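Local coordinates for protein DNA primase (Helicobacter pylori, PDB 4EHS) that makes short RNA primers for DNA replication as a whole enzyme and, through this C-terminal domain, binds the DnaB helicase, whose activity it stimulates, at residues R39-L42 against L47-L50; S57-H62 against L105-R110; G95-L100 against G142-I147. One frame throughout, in Å; residues are numbered along the deposited sequence.

Interaction 1. Residues R39-L42 against L47-L50; sequences RYLL and LLDL
L47 meets two residues of the preceding helix at once, Y40 and L41. One branch, CD1, reaches over the last turn of helix 30-43 and lies 3.8 Å from Y40 O and 4.1 Å from Y40 CB, at an oblique slant to the tyrosine ring, whose hydroxyl is hydrogen-bonded to K92 N. Lower on the same side chain, L47 CB packs 3.9 Å from L41 CD2. That methyl also rests against the backbone of helix 45-51, 3.6 Å from L47 O. L41 reaches it because its CG stands opposite its own carbonyl carbon (chi1 -48°), which brings the branched end closer than the direction of CB suggests. L48 comes next: its CD1 touches L41 CD1 at 3.9 Å, the two leucines crossing at about a right angle. L48 also packs on F67 and on I127 of the second subunit. The backbones are close here, L41 CA and L48 CA being 5.1 Å apart, as expected where one helix ends and the next begins almost at once. Branched leucines suit the place, since their methyls can pack in several directions, against apolar side chains and backbone carbonyls alike. Held by van der Waals packing, the contact depends on shape and burial rather than on directional bonds.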
loop_
_atom_site.group_PDB
_atom_site.type_symbol
_atom_site.label_atom_id
_atom_site.label_comp_id
_atom_site.label_asym_id
_atom_site.label_seq_id
_atom_site.Cartn_x
_atom_site.Cartn_y
_atom_site.Cartn_z
ATOM N N ARG A 39 -11.296 -12.662 11.997
ATOM C CA ARG A 39 -12.405 -13.675 12.049
ATOM C C ARG A 39 -13.272 -13.598 10.755
ATOM O O ARG A 39 -13.715 -14.644 10.162
ATOM C CB ARG A 39 -13.235 -13.420 13.340
ATOM C CG ARG A 39 -14.385 -14.487 13.357
ATOM C CD ARG A 39 -13.849 -15.916 13.441
ATOM N NE ARG A 39 -15.093 -16.708 13.621
ATOM C CZ ARG A 39 -15.547 -17.033 14.818
ATOM N NH1 ARG A 39 -14.751 -16.912 15.908
ATOM N NH2 ARG A 39 -16.773 -17.612 14.900
ATOM N N TYR A 40 -13.558 -12.381 10.305
ATOM C CA TYR A 40 -14.253 -12.201 9.018
ATOM C C TYR A 40 -13.447 -12.864 7.892
ATOM O O TYR A 40 -14.030 -13.551 7.030
ATOM C CB TYR A 40 -14.376 -10.752 8.644
ATOM C CG TYR A 40 -15.627 -10.055 9.180
ATOM C CD1 TYR A 40 -16.853 -10.267 8.582
ATOM C CD2 TYR A 40 -15.554 -9.202 10.272
ATOM C CE1 TYR A 40 -18.022 -9.601 9.040
ATOM C CE2 TYR A 40 -16.703 -8.539 10.750
ATOM C CZ TYR A 40 -17.959 -8.790 10.147
ATOM O OH TYR A 40 -19.092 -8.143 10.596
ATOM N N LEU A 41 -12.137 -12.601 7.839
ATOM C CA LEU A 41 -11.277 -13.268 6.798
ATOM C C LEU A 41 -11.262 -14.800 6.908
ATOM O O LEU A 41 -11.193 -15.503 5.877
ATOM C CB LEU A 41 -9.831 -12.779 6.914
ATOM C CG LEU A 41 -9.751 -11.251 7.019
ATOM C CD1 LEU A 41 -8.259 -10.983 7.081
ATOM C CD2 LEU A 41 -10.340 -10.435 5.853
ATOM N N LEU A 42 -11.332 -15.321 8.118
ATOM C CA LEU A 42 -11.407 -16.779 8.287
ATOM C C LEU A 42 -12.733 -17.347 7.765
ATOM O O LEU A 42 -12.783 -18.520 7.282
ATOM C CB LEU A 42 -11.252 -17.128 9.784
ATOM C CG LEU A 42 -9.787 -17.071 10.244
ATOM C CD1 LEU A 42 -9.841 -17.057 11.801
ATOM C CD2 LEU A 42 -8.949 -18.289 9.773
ATOM N N LEU A 47 -13.114 -12.096 1.377
ATOM C CA LEU A 47 -12.764 -10.872 2.110
ATOM C C LEU A 47 -11.244 -10.688 2.307
ATOM O O LEU A 47 -10.793 -9.530 2.408
ATOM C CB LEU A 47 -13.435 -10.827 3.488
ATOM C CG LEU A 47 -14.943 -10.974 3.382
ATOM C CD1 LEU A 47 -15.580 -10.950 4.779
ATOM C CD2 LEU A 47 -15.605 -9.899 2.536
ATOM N N LEU A 48 -10.478 -11.784 2.414
ATOM C CA LEU A 48 -9.023 -11.710 2.462
ATOM C C LEU A 48 -8.549 -11.097 1.127
ATOM O O LEU A 48 -7.651 -10.248 1.106
ATOM C CB LEU A 48 -8.411 -13.097 2.687
ATOM C CG LEU A 48 -6.840 -13.059 2.748
ATOM C CD1 LEU A 48 -6.342 -12.218 3.922
ATOM C CD2 LEU A 48 -6.381 -14.499 2.931
ATOM N N ASP A 49 -9.128 -11.539 0.000
ATOM C CA ASP A 49 -8.743 -10.971 -1.311
ATOM C C ASP A 49 -8.844 -9.445 -1.299
ATOM O O ASP A 49 -7.930 -8.745 -1.729
ATOM C CB ASP A 49 -9.633 -11.532 -2.433
ATOM C CG ASP A 49 -9.604 -13.084 -2.516
ATOM O OD1 ASP A 49 -8.732 -13.778 -1.949
ATOM O OD2 ASP A 49 -10.552 -13.610 -3.153
ATOM N N LEU A 50 -9.963 -8.920 -0.783
ATOM C CA LEU A 50 -10.134 -7.478 -0.673
ATOM C C LEU A 50 -9.089 -6.898 0.287
ATOM O O LEU A 50 -8.406 -5.887 -0.008
ATOM C CB LEU A 50 -11.538 -7.176 -0.125
ATOM C CG LEU A 50 -11.780 -5.674 0.084
ATOM C CD1 LEU A 50 -11.702 -4.926 -1.232
ATOM C CD2 LEU A 50 -13.131 -5.447 0.746
#

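Interaction 2. Residues S57-H62 against L105-R110; sequences SGVFLH and LRYFER
L61 and R110 reach for each other from opposite directions, and the methyl CD1 of L61 settles on one face of the R110 guanidinium, 3.7 Å from R110 NE and 3.9 Å from R110 CZ. The opposite face lies against its own helix, where Y107 CA stands 3.5 Å above the plane, so aliphatic carbon flanks the guanidinium on both sides, each time toward its rim. An arginine suits this place because its faces are weakly hydrated and accept a methyl, while its N-H groups point outward around the edge. A bend at chi3 (-49°) folds the chain back over Y107. R110 NH2 lies 3.7 Å from V59 O, too far for a hydrogen bond. Deeper in, V59 CG1 packs 4.3 Å from Y107 CD1, at a slant to the ring.

Around this first shell, the short 3-10 turn at 57-59 is closed by F60 N bonding to S57 O, and E34 receives the backbone N-H groups of L61 and H62, which fixes the loop that presents L61. I147 packs on both V59 and Y107, and the Y107 hydroxyl is hydrogen-bonded to E149, a residue of the C-terminal expression tag. The loop between helices 45-51 and 64-71 is thus laid against helix 96-117, while F60 turns the other way, toward helix 30-43 and a stacked partner in F67.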
loop_
_atom_site.group_PDB
_atom_site.type_symbol
_atom_site.label_atom_id
_atom_site.label_comp_id
_atom_site.label_asym_id
_atom_site.label_seq_id
_atom_site.Cartn_x
_atom_site.Cartn_y
_atom_site.Cartn_z
ATOM N N SER A 57 0.531 -7.643 7.207
ATOM C CA SER A 57 0.873 -8.146 8.495
ATOM C C SER A 57 1.356 -7.088 9.513
ATOM O O SER A 57 0.924 -7.106 10.674
ATOM C CB SER A 57 1.936 -9.233 8.265
ATOM O OG SER A 57 2.413 -9.668 9.475
ATOM N N GLY A 58 2.218 -6.147 9.089
ATOM C CA GLY A 58 2.687 -5.014 9.916
ATOM C C GLY A 58 1.651 -4.135 10.602
ATOM O O GLY A 58 1.963 -3.493 11.607
ATOM N N VAL A 59 0.427 -4.153 10.104
ATOM C CA VAL A 59 -0.632 -3.303 10.588
ATOM C C VAL A 59 -1.057 -3.769 11.979
ATOM O O VAL A 59 -1.380 -2.956 12.843
ATOM C CB VAL A 59 -1.831 -3.282 9.634
ATOM C CG1 VAL A 59 -2.945 -2.435 10.209
ATOM C CG2 VAL A 59 -1.452 -2.645 8.300
ATOM N N PHE A 60 -0.976 -5.081 12.175
ATOM C CA PHE A 60 -1.474 -5.737 13.427
ATOM C C PHE A 60 -0.478 -5.605 14.557
ATOM O O PHE A 60 0.692 -5.959 14.387
ATOM C CB PHE A 60 -1.743 -7.227 13.157
ATOM C CG PHE A 60 -2.883 -7.448 12.208
ATOM C CD1 PHE A 60 -4.198 -7.541 12.731
ATOM C CD2 PHE A 60 -2.713 -7.524 10.806
ATOM C CE1 PHE A 60 -5.292 -7.683 11.892
ATOM C CE2 PHE A 60 -3.828 -7.676 9.962
ATOM C CZ PHE A 60 -5.129 -7.766 10.499
ATOM N N LEU A 61 -0.947 -5.116 15.700
ATOM C CA LEU A 61 -0.124 -5.020 16.923
ATOM C C LEU A 61 -0.385 -6.159 17.903
ATOM O O LEU A 61 0.424 -6.342 18.830
ATOM C CB LEU A 61 -0.350 -3.694 17.631
ATOM C CG LEU A 61 -0.220 -2.423 16.782
ATOM C CD1 LEU A 61 -0.224 -1.167 17.647
ATOM C CD2 LEU A 61 1.020 -2.532 15.930
ATOM N N HIS A 62 -1.464 -6.916 17.685
ATOM C CA HIS A 62 -1.851 -7.970 18.639
ATOM C C HIS A 62 -1.974 -9.300 18.041
ATOM O O HIS A 62 -1.719 -10.299 18.721
ATOM C CB HIS A 62 -3.149 -7.608 19.352
ATOM C CG HIS A 62 -3.070 -6.321 20.101
ATOM N ND1 HIS A 62 -2.405 -6.211 21.307
ATOM C CD2 HIS A 62 -3.541 -5.061 19.788
ATOM C CE1 HIS A 62 -2.464 -4.913 21.710
ATOM N NE2 HIS A 62 -3.172 -4.220 20.826
ATOM N N LEU A 105 -8.226 3.246 9.910
ATOM C CA LEU A 105 -8.351 4.585 10.564
ATOM C C LEU A 105 -7.521 4.643 11.833
ATOM O O LEU A 105 -6.686 5.579 11.990
ATOM C CB LEU A 105 -9.826 4.982 10.824
ATOM C CG LEU A 105 -10.089 6.297 11.592
ATOM C CD1 LEU A 105 -9.786 7.515 10.754
ATOM C CD2 LEU A 105 -11.510 6.374 12.091
ATOM N N ARG A 106 -7.664 3.663 12.728
ATOM C CA ARG A 106 -6.743 3.568 13.865
ATOM C C ARG A 106 -5.252 3.599 13.588
ATOM O O ARG A 106 -4.491 4.338 14.257
ATOM C CB ARG A 106 -7.072 2.394 14.765
ATOM C CG ARG A 106 -8.467 2.703 15.339
ATOM C CD ARG A 106 -8.723 1.843 16.535
ATOM N NE ARG A 106 -10.040 2.161 17.167
ATOM C CZ ARG A 106 -10.506 1.386 18.154
ATOM N NH1 ARG A 106 -9.775 0.359 18.581
ATOM N NH2 ARG A 106 -11.676 1.629 18.681
ATOM N N TYR A 107 -4.835 2.858 12.574
ATOM C CA TYR A 107 -3.430 2.885 12.154
ATOM C C TYR A 107 -3.006 4.337 11.809
ATOM O O TYR A 107 -1.971 4.809 12.262
ATOM C CB TYR A 107 -3.262 1.979 10.926
ATOM C CG TYR A 107 -1.888 2.087 10.332
ATOM C CD1 TYR A 107 -0.840 1.274 10.785
ATOM C CD2 TYR A 107 -1.645 3.000 9.322
ATOM C CE1 TYR A 107 0.445 1.385 10.256
ATOM C CE2 TYR A 107 -0.365 3.130 8.803
ATOM C CZ TYR A 107 0.655 2.304 9.240
ATOM O OH TYR A 107 1.930 2.465 8.668
ATOM N N PHE A 108 -3.779 5.020 11.016
ATOM C CA PHE A 108 -3.399 6.396 10.611
ATOM C C PHE A 108 -3.511 7.409 11.759
ATOM O O PHE A 108 -2.691 8.357 11.832
ATOM C CB PHE A 108 -4.162 6.872 9.391
ATOM C CG PHE A 108 -3.685 6.252 8.107
ATOM C CD1 PHE A 108 -2.450 6.612 7.556
ATOM C CD2 PHE A 108 -4.456 5.327 7.441
ATOM C CE1 PHE A 108 -2.005 6.025 6.366
ATOM C CE2 PHE A 108 -4.042 4.775 6.215
ATOM C CZ PHE A 108 -2.806 5.085 5.692
ATOM N N GLU A 109 -4.448 7.184 12.687
ATOM C CA GLU A 109 -4.499 8.053 13.870
ATOM C C GLU A 109 -3.216 7.904 14.685
ATOM O O GLU A 109 -2.622 8.923 15.114
ATOM C CB GLU A 109 -5.796 7.746 14.668
ATOM C CG GLU A 109 -7.049 8.335 14.013
ATOM C CD GLU A 109 -8.355 7.949 14.751
ATOM O OE1 GLU A 109 -8.321 6.935 15.498
ATOM O OE2 GLU A 109 -9.385 8.656 14.570
ATOM N N ARG A 110 -2.739 6.671 14.882
ATOM C CA ARG A 110 -1.463 6.444 15.496
ATOM C C ARG A 110 -0.293 7.108 14.731
ATOM O O ARG A 110 0.653 7.596 15.360
ATOM C CB ARG A 110 -1.149 4.955 15.647
ATOM C CG ARG A 110 -2.011 4.262 16.709
ATOM C CD ARG A 110 -1.554 2.837 17.008
ATOM N NE ARG A 110 -1.314 1.921 15.899
ATOM C CZ ARG A 110 -2.257 1.192 15.267
ATOM N NH1 ARG A 110 -3.533 1.292 15.612
ATOM N NH2 ARG A 110 -1.884 0.351 14.306
#

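Interaction 3. Residues G95-L100 against G142-I147; sequences GFEKEL and GELVAI
L144 and L100 supply the apolar part of this contact. L144 CD2 lies 3.9 Å from L100 CD2 and is almost as near to L100 CG, while the other branch, L144 CD1, also comes up to L100 CD2, so both methyls of L144 bear on the end of L100. The two side chains cross at about a right angle. L100 has CG opposite its backbone N (chi1 177°), and chi2 (60°) then sets CD2, rather than CD1, next to L144. Leucine fits both positions: the forked end of one meets that of the other, and L144 also packs on R101, I104 and Y54.

A second kind of contact, between a polar atom and a methyl, lies at the more exposed margin. The side chain of E97, extended beyond CG, runs across L144, and its carboxylate passes the methyl at van der Waals distance, OE1 being 4.0 Å from L144 CD1. E97 is exposed, which suits a charged residue at the margin of the contact.

Backbone geometry sets the direction of the second segment. G142, just past helix 122-140, has a phi of 86°, where a CB would jam against the carbonyl O of the preceding residue; beyond it the chain runs extended. Two bonds back into the last turn complete a Schellman motif, which closes the helix and releases a C-terminal tail that packs across the long helix 96-117 of the helicase-binding domain.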
loop_
_atom_site.group_PDB
_atom_site.type_symbol
_atom_site.label_atom_id
_atom_site.label_comp_id
_atom_site.label_asym_id
_atom_site.label_seq_id
_atom_site.Cartn_x
_atom_site.Cartn_y
_atom_site.Cartn_z
ATOM N N GLY A 95 -20.946 -6.367 7.279
ATOM C CA GLY A 95 -20.303 -5.638 8.352
ATOM C C GLY A 95 -18.790 -5.560 8.265
ATOM O O GLY A 95 -18.199 -4.770 9.012
ATOM N N PHE A 96 -18.164 -6.336 7.357
ATOM C CA PHE A 96 -16.689 -6.430 7.301
ATOM C C PHE A 96 -15.996 -5.081 6.973
ATOM O O PHE A 96 -15.008 -4.689 7.633
ATOM C CB PHE A 96 -16.273 -7.366 6.190
ATOM C CG PHE A 96 -14.779 -7.442 6.007
ATOM C CD1 PHE A 96 -13.963 -7.913 7.051
ATOM C CD2 PHE A 96 -14.180 -6.956 4.804
ATOM C CE1 PHE A 96 -12.579 -7.954 6.888
ATOM C CE2 PHE A 96 -12.814 -7.011 4.661
ATOM C CZ PHE A 96 -12.026 -7.472 5.684
ATOM N N GLU A 97 -16.463 -4.427 5.901
ATOM C CA GLU A 97 -15.753 -3.242 5.481
ATOM C C GLU A 97 -15.727 -2.133 6.511
ATOM O O GLU A 97 -14.738 -1.428 6.598
ATOM C CB GLU A 97 -16.309 -2.707 4.156
ATOM C CG GLU A 97 -15.806 -3.603 3.078
ATOM C CD GLU A 97 -16.161 -3.114 1.685
ATOM O OE1 GLU A 97 -16.258 -1.850 1.491
ATOM O OE2 GLU A 97 -16.237 -3.998 0.787
ATOM N N LYS A 98 -16.772 -1.965 7.306
ATOM C CA LYS A 98 -16.730 -0.959 8.386
ATOM C C LYS A 98 -15.650 -1.289 9.425
ATOM O O LYS A 98 -14.967 -0.400 9.896
ATOM C CB LYS A 98 -18.087 -0.887 9.059
ATOM C CG LYS A 98 -18.165 0.028 10.251
ATOM C CD LYS A 98 -19.361 -0.404 11.088
ATOM C CE LYS A 98 -19.832 0.645 12.082
ATOM N NZ LYS A 98 -19.279 0.384 13.438
ATOM N N GLU A 99 -15.456 -2.575 9.762
ATOM C CA GLU A 99 -14.424 -2.920 10.731
ATOM C C GLU A 99 -13.060 -2.822 10.076
ATOM O O GLU A 99 -12.132 -2.422 10.756
ATOM C CB GLU A 99 -14.569 -4.360 11.227
ATOM C CG GLU A 99 -15.958 -4.772 11.758
ATOM C CD GLU A 99 -16.534 -3.829 12.788
ATOM O OE1 GLU A 99 -15.775 -3.018 13.359
ATOM O OE2 GLU A 99 -17.793 -3.891 13.016
ATOM N N LEU A 100 -12.937 -3.149 8.770
ATOM C CA LEU A 100 -11.608 -2.977 8.121
ATOM C C LEU A 100 -11.272 -1.458 8.103
ATOM O O LEU A 100 -10.125 -1.013 8.429
ATOM C CB LEU A 100 -11.624 -3.596 6.693
ATOM C CG LEU A 100 -10.301 -3.392 5.952
ATOM C CD1 LEU A 100 -9.057 -3.997 6.608
ATOM C CD2 LEU A 100 -10.547 -3.941 4.532
ATOM N N GLY A 142 -15.996 7.237 4.309
ATOM C CA GLY A 142 -16.326 5.856 3.919
ATOM C C GLY A 142 -15.463 5.136 2.881
ATOM O O GLY A 142 -15.861 4.063 2.403
ATOM N N GLU A 143 -14.305 5.705 2.493
ATOM C CA GLU A 143 -13.446 5.085 1.472
ATOM C C GLU A 143 -12.370 4.245 2.140
ATOM O O GLU A 143 -11.809 4.671 3.132
ATOM C CB GLU A 143 -12.622 6.092 0.644
ATOM C CG GLU A 143 -13.281 7.260 -0.055
ATOM C CD GLU A 143 -12.314 7.879 -1.043
ATOM O OE1 GLU A 143 -11.354 7.174 -1.451
ATOM O OE2 GLU A 143 -12.517 9.053 -1.438
ATOM N N LEU A 144 -11.999 3.114 1.554
ATOM C CA LEU A 144 -10.868 2.374 2.072
ATOM C C LEU A 144 -9.601 3.023 1.518
ATOM O O LEU A 144 -9.595 3.580 0.378
ATOM C CB LEU A 144 -10.929 0.900 1.612
ATOM C CG LEU A 144 -11.904 0.066 2.417
ATOM C CD1 LEU A 144 -12.272 -1.294 1.819
ATOM C CD2 LEU A 144 -11.202 -0.163 3.764
ATOM N N VAL A 145 -8.528 2.957 2.285
ATOM C CA VAL A 145 -7.245 3.571 1.864
ATOM C C VAL A 145 -6.197 2.556 2.272
ATOM O O VAL A 145 -6.270 1.992 3.371
ATOM C CB VAL A 145 -6.959 4.914 2.600
ATOM C CG1 VAL A 145 -5.641 5.541 2.167
ATOM C CG2 VAL A 145 -8.106 5.889 2.338
ATOM N N ALA A 146 -5.242 2.303 1.379
ATOM C CA ALA A 146 -4.142 1.355 1.610
ATOM C C ALA A 146 -3.098 1.879 2.568
ATOM O O ALA A 146 -2.761 3.075 2.530
ATOM C CB ALA A 146 -3.486 1.049 0.258
ATOM N N ILE A 147 -2.562 1.015 3.424
ATOM C CA ILE A 147 -1.343 1.293 4.204
ATOM C C ILE A 147 -0.078 0.761 3.496
ATOM O O ILE A 147 0.235 -0.463 3.576
ATOM C CB ILE A 147 -1.432 0.553 5.569
ATOM C CG1 ILE A 147 -2.698 1.020 6.247
ATOM C CG2 ILE A 147 -0.136 0.688 6.399
ATOM C CD1 ILE A 147 -3.104 0.208 7.476
#

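How the interactions relate
Helix 96-117 joins interactions 2 and 3, the latter near its start and the former farther along, with centres about 13 Å apart. Interaction 1 lies about 12 Å between centres from interaction 3, which it meets through F96, packed against Y40 and L41, and about 17 Å from interaction 2, which it does not touch. Along the chain interaction 1 closes first, whereas the segments of interactions 2 and 3 alternate, so the tail 142-147, after pairing with the start of helix 96-117, also passes beside interaction 2. Within the one helicase-binding domain, interaction 1 joins two early helices, interaction 2 a loop to the long helix, interaction 3 that helix to the tail. Interactions 1 and 3 also reach the second subunit, in keeping with the solution dimer.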